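Local coordinates for CDP-4-keto-6-deoxy-D-glucose-3-dehydrase (Yersinia pseudotuberculosis, PDB 3BB8), which catalyses, with a pyridoxal 5'-phosphate cofactor, the C-3 dehydration of CDP-4-keto-6-deoxy-D-glucose, a sugar-nucleotide step probably serving lipopolysaccharide biosynthesis, at the interface of chains A and B. Coordinates in Å, arbitrary orientation; residue numbers count along the deposited sequence, not the author numbering. Chains: chain A/B, CDP-4-keto-6-deoxy-D-glucose-3-dehydrase.

Contact 1: the interface of chains A and B. Residues chain A 85, 87-88, 91, 120-122, 125, 129; chain B 247, 285-288.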
# COMPACT_ATOMS: atom_id res chain seq x y z
N SER A 85 -3.96 3.60 -1.59
CA SER A 85 -5.40 3.54 -1.51
C SER A 85 -5.91 4.62 -0.58
O SER A 85 -5.12 5.30 0.09
CB SER A 85 -5.82 2.18 -0.93
OG SER A 85 -5.33 2.02 0.40
N SER A 87 -7.53 4.01 2.08
CA SER A 87 -7.24 3.51 3.42
C SER A 87 -5.78 3.85 3.79
O SER A 87 -5.48 4.25 4.91
CB SER A 87 -7.44 1.99 3.49
OG SER A 87 -8.76 1.62 3.14
N SER A 88 -4.87 3.70 2.84
CA SER A 88 -3.47 4.01 3.12
C SER A 88 -3.33 5.52 3.36
O SER A 88 -2.52 5.94 4.19
CB SER A 88 -2.57 3.59 1.96
OG SER A 88 -2.52 2.18 1.87
N LEU A 91 -4.30 6.16 6.80
CA LEU A 91 -3.23 5.65 7.67
C LEU A 91 -2.07 6.63 7.80
O LEU A 91 -1.60 6.90 8.91
CB LEU A 91 -2.69 4.32 7.14
CG LEU A 91 -1.55 3.70 7.97
CD1 LEU A 91 -2.01 3.46 9.40
CD2 LEU A 91 -1.10 2.40 7.33
N PHE A 120 -16.81 4.17 7.54
CA PHE A 120 -16.00 3.14 6.91
C PHE A 120 -14.87 2.75 7.87
O PHE A 120 -14.28 3.62 8.52
CB PHE A 120 -15.42 3.66 5.60
CG PHE A 120 -14.83 2.59 4.75
CD1 PHE A 120 -15.65 1.69 4.09
CD2 PHE A 120 -13.45 2.41 4.68
CE1 PHE A 120 -15.12 0.62 3.38
CE2 PHE A 120 -12.91 1.34 3.98
CZ PHE A 120 -13.75 0.44 3.32
N PRO A 121 -14.57 1.45 7.98
CA PRO A 121 -13.52 0.94 8.87
C PRO A 121 -12.16 1.65 8.87
O PRO A 121 -11.69 2.05 9.93
CB PRO A 121 -13.42 -0.55 8.49
CG PRO A 121 -14.11 -0.64 7.17
CD PRO A 121 -15.23 0.33 7.29
N THR A 122 -11.56 1.84 7.70
CA THR A 122 -10.24 2.47 7.64
C THR A 122 -10.20 3.97 7.97
O THR A 122 -9.13 4.59 7.98
CB THR A 122 -9.57 2.18 6.29
OG1 THR A 122 -10.35 2.71 5.22
CG2 THR A 122 -9.42 0.68 6.11
N ASN A 125 -9.60 2.84 11.83
CA ASN A 125 -8.52 1.92 12.14
C ASN A 125 -7.14 2.55 12.40
O ASN A 125 -6.46 2.16 13.34
CB ASN A 125 -8.41 0.85 11.04
CG ASN A 125 -9.65 -0.04 10.97
OD1 ASN A 125 -10.56 0.08 11.81
ND2 ASN A 125 -9.69 -0.93 9.99
N GLN A 129 -4.62 1.53 15.21
CA GLN A 129 -3.35 0.94 14.80
C GLN A 129 -2.14 1.73 15.29
O GLN A 129 -1.02 1.25 15.23
CB GLN A 129 -3.34 0.77 13.28
CG GLN A 129 -4.46 -0.17 12.80
CD GLN A 129 -4.68 -0.12 11.30
OE1 GLN A 129 -4.77 0.96 10.71
NE2 GLN A 129 -4.79 -1.30 10.68
N TRP B 247 -9.40 -4.52 3.75
CA TRP B 247 -10.23 -3.76 4.69
C TRP B 247 -10.56 -4.49 5.97
O TRP B 247 -11.34 -4.00 6.79
CB TRP B 247 -11.52 -3.32 4.00
CG TRP B 247 -11.32 -2.50 2.75
CD1 TRP B 247 -10.93 -1.19 2.67
CD2 TRP B 247 -11.49 -2.94 1.39
NE1 TRP B 247 -10.86 -0.79 1.36
CE2 TRP B 247 -11.19 -1.85 0.55
CE3 TRP B 247 -11.87 -4.16 0.81
CZ2 TRP B 247 -11.25 -1.93 -0.85
CZ3 TRP B 247 -11.94 -4.25 -0.59
CH2 TRP B 247 -11.63 -3.13 -1.41
N LEU B 285 -8.70 -5.81 12.06
CA LEU B 285 -8.30 -4.41 12.04
C LEU B 285 -7.46 -4.33 10.76
O LEU B 285 -6.23 -4.47 10.80
CB LEU B 285 -7.42 -4.12 13.25
CG LEU B 285 -7.03 -2.68 13.58
CD1 LEU B 285 -8.29 -1.86 13.79
CD2 LEU B 285 -6.15 -2.68 14.85
N GLY B 286 -8.13 -4.11 9.63
CA GLY B 286 -7.45 -4.12 8.35
C GLY B 286 -6.97 -2.84 7.70
O GLY B 286 -7.12 -1.74 8.23
N TYR B 287 -6.39 -3.03 6.52
CA TYR B 287 -5.85 -1.96 5.68
C TYR B 287 -6.39 -2.23 4.28
O TYR B 287 -7.24 -3.09 4.09
CB TYR B 287 -4.32 -2.06 5.57
CG TYR B 287 -3.52 -2.09 6.86
CD1 TYR B 287 -3.35 -3.26 7.58
CD2 TYR B 287 -2.94 -0.92 7.35
CE1 TYR B 287 -2.62 -3.28 8.77
CE2 TYR B 287 -2.21 -0.93 8.54
CZ TYR B 287 -2.06 -2.11 9.24
OH TYR B 287 -1.36 -2.10 10.42
N ASN B 288 -5.92 -1.45 3.31
CA ASN B 288 -6.24 -1.71 1.91
C ASN B 288 -4.87 -1.66 1.28
O ASN B 288 -4.35 -0.59 0.96
CB ASN B 288 -7.15 -0.68 1.25
CG ASN B 288 -7.44 -1.04 -0.21
OD1 ASN B 288 -8.19 -0.34 -0.90
ND2 ASN B 288 -6.83 -2.13 -0.68

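Contact 2: the interface of chains A and B. Residues chain A 84, 88, 288-289; chain B 84, 88, 226, 289.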
# COMPACT_ATOMS: atom_id res chain seq x y z
N THR A 84 -1.11 4.14 -1.94
CA THR A 84 -1.78 2.95 -2.47
C THR A 84 -3.30 2.88 -2.49
O THR A 84 -3.88 2.17 -3.30
CB THR A 84 -1.30 1.68 -1.75
OG1 THR A 84 -2.10 1.49 -0.57
CG2 THR A 84 0.18 1.80 -1.36
N SER A 88 -4.87 3.70 2.84
CA SER A 88 -3.47 4.01 3.12
C SER A 88 -3.33 5.52 3.36
O SER A 88 -2.52 5.94 4.19
CB SER A 88 -2.57 3.59 1.96
OG SER A 88 -2.52 2.18 1.87
N ASN A 288 5.97 1.54 3.21
CA ASN A 288 6.28 1.74 1.81
C ASN A 288 4.91 1.66 1.17
O ASN A 288 4.49 0.61 0.65
CB ASN A 288 7.17 0.66 1.22
CG ASN A 288 7.46 0.90 -0.26
OD1 ASN A 288 8.15 0.12 -0.92
ND2 ASN A 288 6.92 2.00 -0.80
N LEU A 289 4.21 2.78 1.23
CA LEU A 289 2.95 2.95 0.53
C LEU A 289 2.92 3.85 -0.70
O LEU A 289 2.19 4.85 -0.72
CB LEU A 289 2.01 3.47 1.62
CG LEU A 289 1.91 2.56 2.86
CD1 LEU A 289 1.31 3.34 4.02
CD2 LEU A 289 1.08 1.34 2.53
N THR B 84 1.12 -4.15 -2.00
CA THR B 84 1.80 -2.97 -2.54
C THR B 84 3.32 -2.90 -2.54
O THR B 84 3.90 -2.16 -3.35
CB THR B 84 1.28 -1.65 -1.87
OG1 THR B 84 2.01 -1.41 -0.66
CG2 THR B 84 -0.21 -1.76 -1.58
N SER B 88 4.97 -3.66 2.71
CA SER B 88 3.57 -3.99 2.97
C SER B 88 3.42 -5.48 3.24
O SER B 88 2.63 -5.88 4.11
CB SER B 88 2.68 -3.57 1.79
OG SER B 88 2.35 -2.20 1.90
N GLU B 226 6.25 -1.02 -8.18
CA GLU B 226 5.99 -1.06 -6.75
C GLU B 226 5.13 -2.30 -6.60
O GLU B 226 4.16 -2.47 -7.34
CB GLU B 226 5.18 0.16 -6.28
CG GLU B 226 5.94 1.48 -6.23
CD GLU B 226 7.14 1.40 -5.32
OE1 GLU B 226 7.09 0.61 -4.35
OE2 GLU B 226 8.13 2.12 -5.55
N LEU B 289 -4.26 -2.83 1.15
CA LEU B 289 -2.93 -2.95 0.59
C LEU B 289 -2.93 -3.81 -0.67
O LEU B 289 -2.10 -4.70 -0.82
CB LEU B 289 -1.99 -3.51 1.65
CG LEU B 289 -1.83 -2.54 2.83
CD1 LEU B 289 -1.17 -3.21 4.01
CD2 LEU B 289 -1.02 -1.34 2.36

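Contact 1: the interface of chains A and B
In this aspartate-aminotransferase-fold enzyme of the DegT/DnrJ/EryC1 family, the cofactor-binding start of helix 86-96 and helix 121-129 of chain A meet the loop 285-288 and B:Trp247 of chain B. Hydrogen bonds to backbone carbonyls cross the seam. The hydroxyl A:Ser85 OG, in the crowded position between its own N and carbonyl carbon (chi1 63°), reaches B:Asn288 O at 2.8 Å along an in-plane lone pair. The same OG accepts a hydrogen bond from the backbone A:Ser88 N at 3.0 Å and pairs with A:Ser88 OG, so the helix start fixes its rotation. The amide A:Asn125 ND2 gives a fairly straight bond to B:Gly286 O at 3.2 Å, coming from above the carbonyl plane although the oxygen lies near the amide's own plane. The extended A:Gln129 meets B:Tyr287 tip to tip, its NE2 set over one ring face toward the rim, 3.2 Å from B:Tyr287 CZ, with amide and ring 25° from parallel. A:Leu91 CD2 meets the rim of the same ring, 3.7 Å from B:Tyr287 CE2, the two side chains crossing obliquely. A:Phe120 turns its edge to the five-membered ring of B:Trp247, planes 84° apart, with A:Phe120 CZ 3.3 Å from B:Trp247 CD1; A:Phe120 lines the cofactor pocket, and B:Trp247 is also a known cofactor-binding residue. B:Leu285 runs antiparallel past A:Asn125 and A:Gln129, CD1 against the former's amide, CD2 against the latter's CG. A:Ser87 OG, bonded to A:Thr122 OG1 at 2.8 Å, faces B:Asn288 CB.

Contact 2: the interface of chains A and B
Both copies of Thr84 put OG1 in the crowded position between backbone N and carbonyl carbon (chi1 86°), which leaves the methyl CG2 beside the N and turned toward the other subunit. Both copies of Leu289 hold CG anti to the carbonyl carbon (chi1 -56° in A:Leu289), and their CD2 methyls point inward. This is the two-fold centre of a homodimer interface typical of the fold, where Thr84 and Leu289 each face their own copy. The contact is apolar: the two threonines cross at about a right angle, A:Thr84 CG2 lying 3.6 Å from B:Thr84 CG2. The leucines cross obliquely and touch by their branch ends, A:Leu289 CD2 to B:Leu289 CD2 at 3.4 Å, a snug methyl pair. No hydrogen bond spans the seam here; the hydroxyls are satisfied within each chain instead. A:Thr84 OG1 pairs with A:Ser88 OG at 2.6 Å, and B:Thr84 OG1 with B:Ser88 OG at 2.7 Å. Each pair ties the loop after strand 79-83 to the first turn of helix 86-96, fixing the threonine's rotation and so aiming its methyl across the axis. On the flank, B:Glu226, its chain bent at chi2, brings its carboxylate obliquely to the amide of A:Asn288, the planes 79° apart. The approach is loose: B:Glu226 OE1 stands 3.6 Å from A:Asn288 OD1 and 3.8 Å from A:Asn288 ND2.

The C-alpha centres of contact 1 and contact 2 lie about 12 Å apart, and A:Ser88 belongs to both. Contact 2 sits on the two-fold axis, whereas contact 1 lies to one side and recurs with the chains exchanged. The segment leading from strand 79-83 into helix 86-96 serves both patches; so does the loop 285-289, through B:Leu285 to B:Asn288 in contact 1 and A:Asn288 and both Leu289 copies in contact 2. The apolar centre is thus continuous with a mixed polar and aromatic flank. Because B:Trp247, a known cofactor-binding residue, packs on A:Phe120 of the pocket, dimerisation plausibly completes each active site.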